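PDB 4GQZ: putative periplasmic or exported protein from Salmonella enterica subsp. enterica serovar Typhimurium, which probably binds copper in the periplasm and contributes to copper resistance, and is seen as a V-shaped dimer. Local coordinates for residues 31-36 with 114-119; 93-98 with 132-137; 126-131 with 143-148. All blocks are in the same frame, centred on the assembly; numbering follows the deposited sequence.

Contact 1: residues 31-36 with 114-119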
loop_
_atom_site.group_PDB
_atom_site.type_symbol
_atom_site.label_atom_id
_atom_site.label_comp_id
_atom_site.label_asym_id
_atom_site.label_seq_id
_atom_site.Cartn_x
_atom_site.Cartn_y
_atom_site.Cartn_z
ATOM N N PRO B 31 4.978 17.662 12.697
ATOM C CA PRO B 31 4.692 18.720 13.671
ATOM C C PRO B 31 5.271 20.062 13.243
ATOM O O PRO B 31 6.052 20.657 13.989
ATOM C CB PRO B 31 5.422 18.231 14.920
ATOM C CG PRO B 31 6.618 17.513 14.368
ATOM C CD PRO B 31 6.123 16.827 13.108
ATOM N N GLN B 32 4.905 20.521 12.056
ATOM C CA GLN B 32 5.274 21.856 11.598
ATOM C C GLN B 32 4.009 22.605 11.230
ATOM O O GLN B 32 2.998 21.991 10.875
ATOM C CB GLN B 32 6.136 21.788 10.342
ATOM C CG GLN B 32 7.454 21.063 10.469
ATOM C CD GLN B 32 8.028 20.768 9.103
ATOM O OE1 GLN B 32 7.521 21.265 8.097
ATOM N NE2 GLN B 32 9.074 19.949 9.052
ATOM N N SER B 33 4.068 23.931 11.297
ATOM C CA SER B 33 2.973 24.746 10.794
ATOM C C SER B 33 2.906 24.570 9.286
ATOM O O SER B 33 3.898 24.214 8.642
ATOM C CB SER B 33 3.178 26.218 11.168
ATOM O OG SER B 33 4.519 26.455 11.564
ATOM N N ARG B 34 1.729 24.783 8.718
ATOM C CA ARG B 34 1.585 24.707 7.274
ATOM C C ARG B 34 1.782 26.119 6.698
ATOM O O ARG B 34 1.499 27.113 7.375
ATOM C CB ARG B 34 0.215 24.127 6.899
ATOM C CG ARG B 34 -0.125 22.768 7.560
ATOM C CD ARG B 34 1.043 21.799 7.443
ATOM N NE ARG B 34 0.683 20.372 7.424
ATOM C CZ ARG B 34 1.012 19.505 8.377
ATOM N NH1 ARG B 34 1.682 19.914 9.448
ATOM N NH2 ARG B 34 0.685 18.219 8.251
ATOM N N PRO B 35 2.270 26.218 5.451
ATOM C CA PRO B 35 2.611 25.129 4.519
ATOM C C PRO B 35 3.930 24.421 4.806
ATOM O O PRO B 35 4.839 24.994 5.412
ATOM C CB PRO B 35 2.736 25.851 3.175
ATOM C CG PRO B 35 3.187 27.245 3.548
ATOM C CD PRO B 35 2.440 27.549 4.831
ATOM N N LEU B 36 4.016 23.171 4.351
ATOM C CA LEU B 36 5.265 22.416 4.334
ATOM C C LEU B 36 6.108 22.908 3.159
ATOM O O LEU B 36 5.595 23.634 2.308
ATOM C CB LEU B 36 4.941 20.929 4.173
ATOM C CG LEU B 36 4.959 20.036 5.410
ATOM C CD1 LEU B 36 4.447 20.737 6.642
ATOM C CD2 LEU B 36 4.173 18.760 5.148
ATOM N N SER B 114 -5.386 14.260 17.741
ATOM C CA SER B 114 -5.257 15.022 16.491
ATOM C C SER B 114 -3.823 15.498 16.333
ATOM O O SER B 114 -3.110 15.667 17.323
ATOM C CB SER B 114 -6.213 16.217 16.459
ATOM O OG SER B 114 -5.953 17.106 17.538
ATOM N N TYR B 115 -3.390 15.706 15.095
ATOM C CA TYR B 115 -2.002 16.106 14.840
ATOM C C TYR B 115 -1.862 17.622 14.917
ATOM O O TYR B 115 -2.838 18.332 15.200
ATOM C CB TYR B 115 -1.529 15.613 13.467
ATOM C CG TYR B 115 -2.011 14.218 13.131
ATOM C CD1 TYR B 115 -2.045 13.225 14.100
ATOM C CD2 TYR B 115 -2.458 13.907 11.852
ATOM C CE1 TYR B 115 -2.507 11.953 13.809
ATOM C CE2 TYR B 115 -2.923 12.633 11.547
ATOM C CZ TYR B 115 -2.941 11.661 12.533
ATOM O OH TYR B 115 -3.395 10.382 12.253
ATOM N N ARG B 116 -0.648 18.099 14.656
ATOM C CA ARG B 116 -0.318 19.521 14.654
ATOM C C ARG B 116 -1.210 20.270 13.663
ATOM O O ARG B 116 -1.560 21.435 13.883
ATOM C CB ARG B 116 1.168 19.696 14.301
ATOM C CG ARG B 116 1.621 21.145 14.056
ATOM C CD ARG B 116 1.347 22.011 15.270
ATOM N NE ARG B 116 0.931 23.353 14.864
ATOM C CZ ARG B 116 1.779 24.318 14.527
ATOM N NH1 ARG B 116 3.089 24.081 14.555
ATOM N NH2 ARG B 116 1.321 25.515 14.160
ATOM N N ASN B 117 -1.598 19.587 12.585
ATOM C CA ASN B 117 -2.451 20.196 11.574
ATOM C C ASN B 117 -3.950 20.097 11.881
ATOM O O ASN B 117 -4.777 20.471 11.054
ATOM C CB ASN B 117 -2.134 19.644 10.174
ATOM C CG ASN B 117 -2.563 18.177 9.992
ATOM O OD1 ASN B 117 -2.973 17.519 10.941
ATOM N ND2 ASN B 117 -2.454 17.671 8.765
ATOM N N GLY B 118 -4.294 19.580 13.058
ATOM C CA GLY B 118 -5.689 19.474 13.463
ATOM C C GLY B 118 -6.458 18.292 12.891
ATOM O O GLY B 118 -7.672 18.152 13.129
ATOM N N PHE B 119 -5.766 17.427 12.146
ATOM C CA PHE B 119 -6.435 16.262 11.558
ATOM C C PHE B 119 -6.143 14.968 12.314
ATOM O O PHE B 119 -5.199 14.890 13.112
ATOM C CB PHE B 119 -6.036 16.101 10.087
ATOM C CG PHE B 119 -6.727 17.058 9.159
ATOM C CD1 PHE B 119 -6.283 18.384 9.034
ATOM C CD2 PHE B 119 -7.811 16.637 8.394
ATOM C CE1 PHE B 119 -6.914 19.280 8.167
ATOM C CE2 PHE B 119 -8.454 17.523 7.520
ATOM C CZ PHE B 119 -8.002 18.856 7.408
HETATM O O HOH W 1 4.544 22.201 16.577
HETATM O O HOH W 2 -2.166 19.713 6.311
#
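Arg34 and Asn117 meet with the flat guanidinium of one laid against the side chain of the other. Asn117 CB sits over the centre of the Arg34 guanidinium, 3.6 Å from CZ, while the carboxamide beyond it is turned 40° from the guanidinium plane. Asn117 CG lies between its own backbone N and carbonyl carbon (chi1 70°). In the type I turn from Tyr115 to Gly118, OD1 accepts from Phe119 N at 3.0 Å, which closes an Asx turn, and ND2 donates to Asp28 OD1 at the end of helix 20-28. Bonds at both ends thus fix the rotation of the amide. Arg34 NH2 and Asn117 ND2 come within 3.2 Å, but both are donors and do not bond each other. Each looks elsewhere, NH2 to the carbonyl of Leu83. The Arg34 chain bends at chi2, and NH1 reaches Gln32 O at 2.8 Å, an acceptor lying in the guanidinium plane; Thr30 O takes the same nitrogen. A water joins the pair, held by Asn117 ND2 and weakly by Arg34 NE.

Arg116 makes the outer half of the contact. Its CG, anti to the backbone N (chi1 171°), lies 3.6 Å from Gln32 O, and its CB is 3.7 Å from Pro31 CA. One face of the guanidinium is turned to Ser33 CA and Gln32 O, the carbonyl oxygen offset toward the rim, with NH2 3.6 Å from Ser33 CB. A second water receives from Arg116 NH1 and donates weakly to Pro31 O.

No direct hydrogen bond crosses between the two loops, 31-36 and 114-119. The two arginines, NH1 of Arg34 6.5 Å from NE of Arg116, are not in contact: Arg34 is met by carbonyl oxygens, Arg116 NH1 by water, and the carboxylate of Asp28 probably offsets part of the local positive charge.

Contact 2: residues 93-98 with 132-137; sequences KPFTVK and LEVSYN
Thr96 and Ser135 bind each other twice through their backbones, Thr96 N to Ser135 O at 3.0 Å and Ser135 N to Thr96 O at 2.9 Å. Lys98 and Glu133 form the next hydrogen-bonded pair of this antiparallel sheet of strands 94-101 and 129-136, with Glu133 N reaching Lys98 O at 2.8 Å and Lys98 N reaching Glu133 O at 2.9 Å. Val97 and Val134 form the non-hydrogen-bonded pair between them. On the other edges of the two strands Phe95 bonds Met112 and Val97 bonds Lys110, while Leu132 bonds His143 and Val134 bonds Ala141.

Thr96 OG1 is taken by Glu111, and Lys98 NZ keeps a long salt bridge of 3.9 Å to Glu133 OE1. Apart from these, at the strand end, Lys93 NZ donates to Tyr136 OH at 3.2 Å, its chain bent at chi2 and chi4, while Pro94 O meets the edge of the tyrosine ring at CD1. Phe95 CD1 packs 3.6 Å from Val134 CG1, and Val97 CG1 touches Leu132 CD1, all four near Phe68 or Pro70. Thr96, Ser135, Lys98 and Glu133 thus share one face and Val97 and Val134 the other; four backbone bonds satisfy the facing amides and carbonyls, while the side-chain pairs are longer.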
loop_
_atom_site.group_PDB
_atom_site.type_symbol
_atom_site.label_atom_id
_atom_site.label_comp_id
_atom_site.label_asym_id
_atom_site.label_seq_id
_atom_site.Cartn_x
_atom_site.Cartn_y
_atom_site.Cartn_z
ATOM N N LYS B 93 -5.343 17.568 20.217
ATOM C CA LYS B 93 -6.431 17.348 21.157
ATOM C C LYS B 93 -6.734 15.862 21.197
ATOM O O LYS B 93 -6.569 15.184 20.201
ATOM C CB LYS B 93 -7.681 18.140 20.735
ATOM C CG LYS B 93 -7.570 19.671 20.913
ATOM C CD LYS B 93 -7.403 20.038 22.377
ATOM C CE LYS B 93 -7.400 21.554 22.615
ATOM N NZ LYS B 93 -8.740 22.153 22.371
ATOM N N PRO B 94 -7.162 15.348 22.357
ATOM C CA PRO B 94 -7.512 13.930 22.432
ATOM C C PRO B 94 -8.941 13.714 21.979
ATOM O O PRO B 94 -9.834 14.433 22.419
ATOM C CB PRO B 94 -7.379 13.624 23.928
ATOM C CG PRO B 94 -7.710 14.917 24.605
ATOM C CD PRO B 94 -7.192 16.002 23.678
ATOM N N PHE B 95 -9.161 12.747 21.101
ATOM C CA PHE B 95 -10.516 12.440 20.659
ATOM C C PHE B 95 -10.828 10.961 20.864
ATOM O O PHE B 95 -9.918 10.136 20.929
ATOM C CB PHE B 95 -10.685 12.790 19.176
ATOM C CG PHE B 95 -10.597 14.261 18.880
ATOM C CD1 PHE B 95 -11.721 15.068 18.973
ATOM C CD2 PHE B 95 -9.387 14.838 18.508
ATOM C CE1 PHE B 95 -11.634 16.434 18.703
ATOM C CE2 PHE B 95 -9.291 16.188 18.229
ATOM C CZ PHE B 95 -10.415 16.995 18.330
ATOM N N THR B 96 -12.107 10.630 20.984
ATOM C CA THR B 96 -12.532 9.241 20.871
ATOM C C THR B 96 -13.125 9.029 19.477
ATOM O O THR B 96 -14.005 9.777 19.044
ATOM C CB THR B 96 -13.552 8.865 21.956
ATOM O OG1 THR B 96 -12.937 8.996 23.243
ATOM C CG2 THR B 96 -13.999 7.428 21.784
ATOM N N VAL B 97 -12.632 8.018 18.770
ATOM C CA VAL B 97 -12.974 7.837 17.362
ATOM C C VAL B 97 -13.609 6.466 17.143
ATOM O O VAL B 97 -13.033 5.445 17.536
ATOM C CB VAL B 97 -11.711 7.965 16.479
ATOM C CG1 VAL B 97 -12.033 7.684 15.000
ATOM C CG2 VAL B 97 -11.066 9.361 16.648
ATOM N N LYS B 98 -14.792 6.437 16.534
ATOM C CA LYS B 98 -15.426 5.162 16.207
ATOM C C LYS B 98 -15.855 5.112 14.755
ATOM O O LYS B 98 -16.551 6.007 14.280
ATOM C CB LYS B 98 -16.645 4.888 17.096
ATOM C CG LYS B 98 -17.267 3.516 16.824
ATOM C CD LYS B 98 -18.331 3.123 17.859
ATOM C CE LYS B 98 -19.545 4.021 17.789
ATOM N NZ LYS B 98 -20.497 3.695 18.887
ATOM N N LEU B 132 -18.712 7.579 10.766
ATOM C CA LEU B 132 -17.634 7.955 11.674
ATOM C C LEU B 132 -18.250 8.785 12.796
ATOM O O LEU B 132 -19.027 9.707 12.530
ATOM C CB LEU B 132 -16.586 8.799 10.944
ATOM C CG LEU B 132 -15.660 9.600 11.872
ATOM C CD1 LEU B 132 -14.738 8.677 12.635
ATOM C CD2 LEU B 132 -14.858 10.658 11.129
ATOM N N GLU B 133 -17.932 8.452 14.044
ATOM C CA GLU B 133 -18.347 9.294 15.164
ATOM C C GLU B 133 -17.114 9.729 15.907
ATOM O O GLU B 133 -16.180 8.944 16.092
ATOM C CB GLU B 133 -19.299 8.571 16.121
ATOM C CG GLU B 133 -19.760 9.474 17.277
ATOM C CD GLU B 133 -20.623 8.755 18.305
ATOM O OE1 GLU B 133 -20.830 7.534 18.157
ATOM O OE2 GLU B 133 -21.089 9.420 19.261
ATOM N N VAL B 134 -17.092 10.996 16.304
ATOM C CA VAL B 134 -15.972 11.547 17.041
ATOM C C VAL B 134 -16.533 12.172 18.309
ATOM O O VAL B 134 -17.652 12.699 18.310
ATOM C CB VAL B 134 -15.218 12.603 16.194
ATOM C CG1 VAL B 134 -14.085 13.228 16.992
ATOM C CG2 VAL B 134 -14.676 11.962 14.939
ATOM N N SER B 135 -15.797 12.072 19.410
ATOM C CA SER B 135 -16.276 12.693 20.636
ATOM C C SER B 135 -15.132 13.359 21.392
ATOM O O SER B 135 -14.000 12.867 21.385
ATOM C CB SER B 135 -17.043 11.690 21.507
ATOM O OG SER B 135 -16.167 10.943 22.322
ATOM N N TYR B 136 -15.432 14.494 22.016
ATOM C CA TYR B 136 -14.437 15.298 22.726
ATOM C C TYR B 136 -15.117 16.029 23.873
ATOM O O TYR B 136 -16.078 16.749 23.642
ATOM C CB TYR B 136 -13.823 16.320 21.769
ATOM C CG TYR B 136 -12.958 17.366 22.436
ATOM C CD1 TYR B 136 -11.691 17.044 22.911
ATOM C CD2 TYR B 136 -13.405 18.677 22.587
ATOM C CE1 TYR B 136 -10.890 17.997 23.518
ATOM C CE2 TYR B 136 -12.611 19.640 23.188
ATOM C CZ TYR B 136 -11.355 19.292 23.651
ATOM O OH TYR B 136 -10.560 20.242 24.252
ATOM N N ASN B 137 -14.633 15.812 25.098
ATOM C CA ASN B 137 -15.098 16.530 26.294
ATOM C C ASN B 137 -16.628 16.694 26.362
ATOM O O ASN B 137 -17.160 17.801 26.463
ATOM C CB ASN B 137 -14.348 17.872 26.429
ATOM C CG ASN B 137 -14.728 18.650 27.689
ATOM O OD1 ASN B 137 -14.402 18.252 28.810
ATOM N ND2 ASN B 137 -15.411 19.779 27.500
#

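Contact 3: residues 126-131 with 143-148; sequences RNMEGT and HAIATS
Thr147 grips the turn at Asn127 and Met128 with both its backbone and its hydroxyl. Its O accepts from Asn127 N at 2.8 Å, the donor standing well above the carbonyl plane, and its OG1 accepts from Met128 N at 2.9 Å in a nearly straight bond (166°). The hydroxyl is placed there by a chi1 of 55°, between backbone N and carbonyl carbon, and it also bonds Pro125 O. Thr147 N returns a bond to Met128 O. Water bridges Thr147 O to Arg126 NH1, whose guanidinium also reaches Ser44 O and Gly61 O.

Beyond this point the chains run as the antiparallel hairpin of strands 129-136 and 139-146, at the end remote from its connecting turn. Gly130 and Ile145 form the hydrogen-bonded pair, with Gly130 N to Ile145 O and Ile145 N to Gly130 O both at 2.9 Å. Glu129 with Ala146 and Thr131 with Ala144 are the non-hydrogen-bonded pairs beside it. Further along, His143 ND1 donates in its ring plane to Ala144 O at 2.8 Å, while NE2 is held by Glu157.

On the Ile145 side, selenomethionine Met128 bends at chi2 and chi3 until CE lies 4.2 Å from Ile145 CD1. CE also lies 3.7 Å from Gly130 CA. Ile145 continues inward onto Leu66, Val99 and Leu155. At the Asn127 end, Arg126 packs against Thr19 of the second subunit.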
loop_
_atom_site.group_PDB
_atom_site.type_symbol
_atom_site.label_atom_id
_atom_site.label_comp_id
_atom_site.label_asym_id
_atom_site.label_seq_id
_atom_site.Cartn_x
_atom_site.Cartn_y
_atom_site.Cartn_z
ATOM N N ARG B 126 -11.432 -0.743 1.749
ATOM C CA ARG B 126 -11.994 -0.065 0.584
ATOM C C ARG B 126 -13.410 -0.549 0.283
ATOM O O ARG B 126 -13.793 -1.645 0.682
ATOM C CB ARG B 126 -11.089 -0.289 -0.637
ATOM C CG ARG B 126 -9.755 0.420 -0.519
ATOM C CD ARG B 126 -8.867 0.204 -1.743
ATOM N NE ARG B 126 -7.644 1.000 -1.650
ATOM C CZ ARG B 126 -7.576 2.308 -1.881
ATOM N NH1 ARG B 126 -8.662 3.000 -2.209
ATOM N NH2 ARG B 126 -6.415 2.935 -1.787
ATOM N N ASN B 127 -14.178 0.281 -0.412
ATOM C CA ASN B 127 -15.532 -0.068 -0.834
ATOM C C ASN B 127 -16.482 -0.408 0.303
ATOM O O ASN B 127 -17.351 -1.263 0.154
ATOM C CB ASN B 127 -15.499 -1.196 -1.873
ATOM C CG ASN B 127 -14.784 -0.777 -3.138
ATOM O OD1 ASN B 127 -15.108 0.252 -3.727
ATOM N ND2 ASN B 127 -13.798 -1.552 -3.548
HETATM N N MSE B 128 -16.320 0.262 1.437
HETATM C CA MSE B 128 -17.318 0.149 2.493
HETATM C C MSE B 128 -18.115 1.444 2.567
HETATM O O MSE B 128 -17.714 2.465 2.005
HETATM C CB MSE B 128 -16.677 -0.163 3.854
HETATM C CG MSE B 128 -15.657 0.865 4.321
HETATM SE SE MSE B 128 -15.591 1.148 6.283
HETATM C CE MSE B 128 -17.236 2.165 6.483
ATOM N N GLU B 129 -19.263 1.377 3.235
ATOM C CA GLU B 129 -20.062 2.542 3.573
ATOM C C GLU B 129 -20.281 2.449 5.077
ATOM O O GLU B 129 -20.374 1.345 5.627
ATOM C CB GLU B 129 -21.421 2.485 2.868
ATOM C CG GLU B 129 -21.346 2.178 1.389
ATOM C CD GLU B 129 -22.710 2.169 0.723
ATOM O OE1 GLU B 129 -22.871 2.860 -0.311
ATOM O OE2 GLU B 129 -23.615 1.467 1.227
ATOM N N GLY B 130 -20.349 3.581 5.761
ATOM C CA GLY B 130 -20.577 3.514 7.192
ATOM C C GLY B 130 -20.690 4.865 7.848
ATOM O O GLY B 130 -21.126 5.846 7.229
ATOM N N THR B 131 -20.294 4.916 9.114
ATOM C CA THR B 131 -20.433 6.134 9.901
ATOM C C THR B 131 -19.180 6.338 10.716
ATOM O O THR B 131 -18.639 5.387 11.282
ATOM C CB THR B 131 -21.646 6.062 10.857
ATOM O OG1 THR B 131 -22.842 5.860 10.097
ATOM C CG2 THR B 131 -21.794 7.361 11.672
ATOM N N HIS B 143 -20.811 11.496 10.934
ATOM C CA HIS B 143 -21.022 11.738 9.520
ATOM C C HIS B 143 -20.929 10.442 8.756
ATOM O O HIS B 143 -20.160 9.556 9.113
ATOM C CB HIS B 143 -19.952 12.701 9.011
ATOM C CG HIS B 143 -20.352 13.458 7.786
ATOM N ND1 HIS B 143 -20.360 12.891 6.529
ATOM C CD2 HIS B 143 -20.729 14.747 7.620
ATOM C CE1 HIS B 143 -20.735 13.798 5.643
ATOM N NE2 HIS B 143 -20.962 14.933 6.277
ATOM N N ALA B 144 -21.728 10.328 7.706
ATOM C CA ALA B 144 -21.681 9.170 6.851
ATOM C C ALA B 144 -20.347 9.209 6.129
ATOM O O ALA B 144 -19.856 10.285 5.783
ATOM C CB ALA B 144 -22.833 9.222 5.856
ATOM N N ILE B 145 -19.737 8.050 5.930
ATOM C CA ILE B 145 -18.513 7.994 5.158
ATOM C C ILE B 145 -18.594 6.845 4.168
ATOM O O ILE B 145 -19.426 5.934 4.302
ATOM C CB ILE B 145 -17.269 7.811 6.051
ATOM C CG1 ILE B 145 -17.329 6.479 6.798
ATOM C CG2 ILE B 145 -17.096 9.001 7.002
ATOM C CD1 ILE B 145 -15.990 6.047 7.382
ATOM N N ALA B 146 -17.737 6.891 3.158
ATOM C CA ALA B 146 -17.627 5.772 2.228
ATOM C C ALA B 146 -16.198 5.719 1.717
ATOM O O ALA B 146 -15.496 6.721 1.758
ATOM C CB ALA B 146 -18.614 5.919 1.082
ATOM N N THR B 147 -15.759 4.551 1.261
ATOM C CA THR B 147 -14.364 4.387 0.851
ATOM C C THR B 147 -14.248 3.786 -0.553
ATOM O O THR B 147 -13.381 2.940 -0.834
ATOM C CB THR B 147 -13.584 3.526 1.859
ATOM O OG1 THR B 147 -14.257 2.282 2.024
ATOM C CG2 THR B 147 -13.501 4.219 3.220
ATOM N N SER B 148 -15.142 4.215 -1.434
ATOM C CA SER B 148 -15.070 3.800 -2.826
ATOM C C SER B 148 -14.048 4.673 -3.555
ATOM O O SER B 148 -13.507 5.615 -2.976
ATOM C CB SER B 148 -16.440 3.919 -3.481
ATOM O OG SER B 148 -16.672 5.257 -3.873
HETATM O O HOH W 3 -11.350 2.555 -2.826
#

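Overall arrangement
Contacts 2 and 3 share strand 129-136 and one antiparallel sheet: contact 2 pairs it with strand 94-101, contact 3 with strand 139-146. They lie about 18 Å apart between centres, and they join where Leu132 N meets His143 O. Contact 1 lies about 18 Å from contact 2 and about 25 Å from contact 3, again between centres, on the opposite side of the chain's centre from contact 3. It touches contact 2 through Ser114 and Lys93. Along the chain contacts 1 and 2 alternate, as do 2 and 3, whereas 1 closes before 3 opens. Contact 1 thus joins the loop leaving helix 20-28 to the loop that leads out of the sheet carrying contacts 2 and 3.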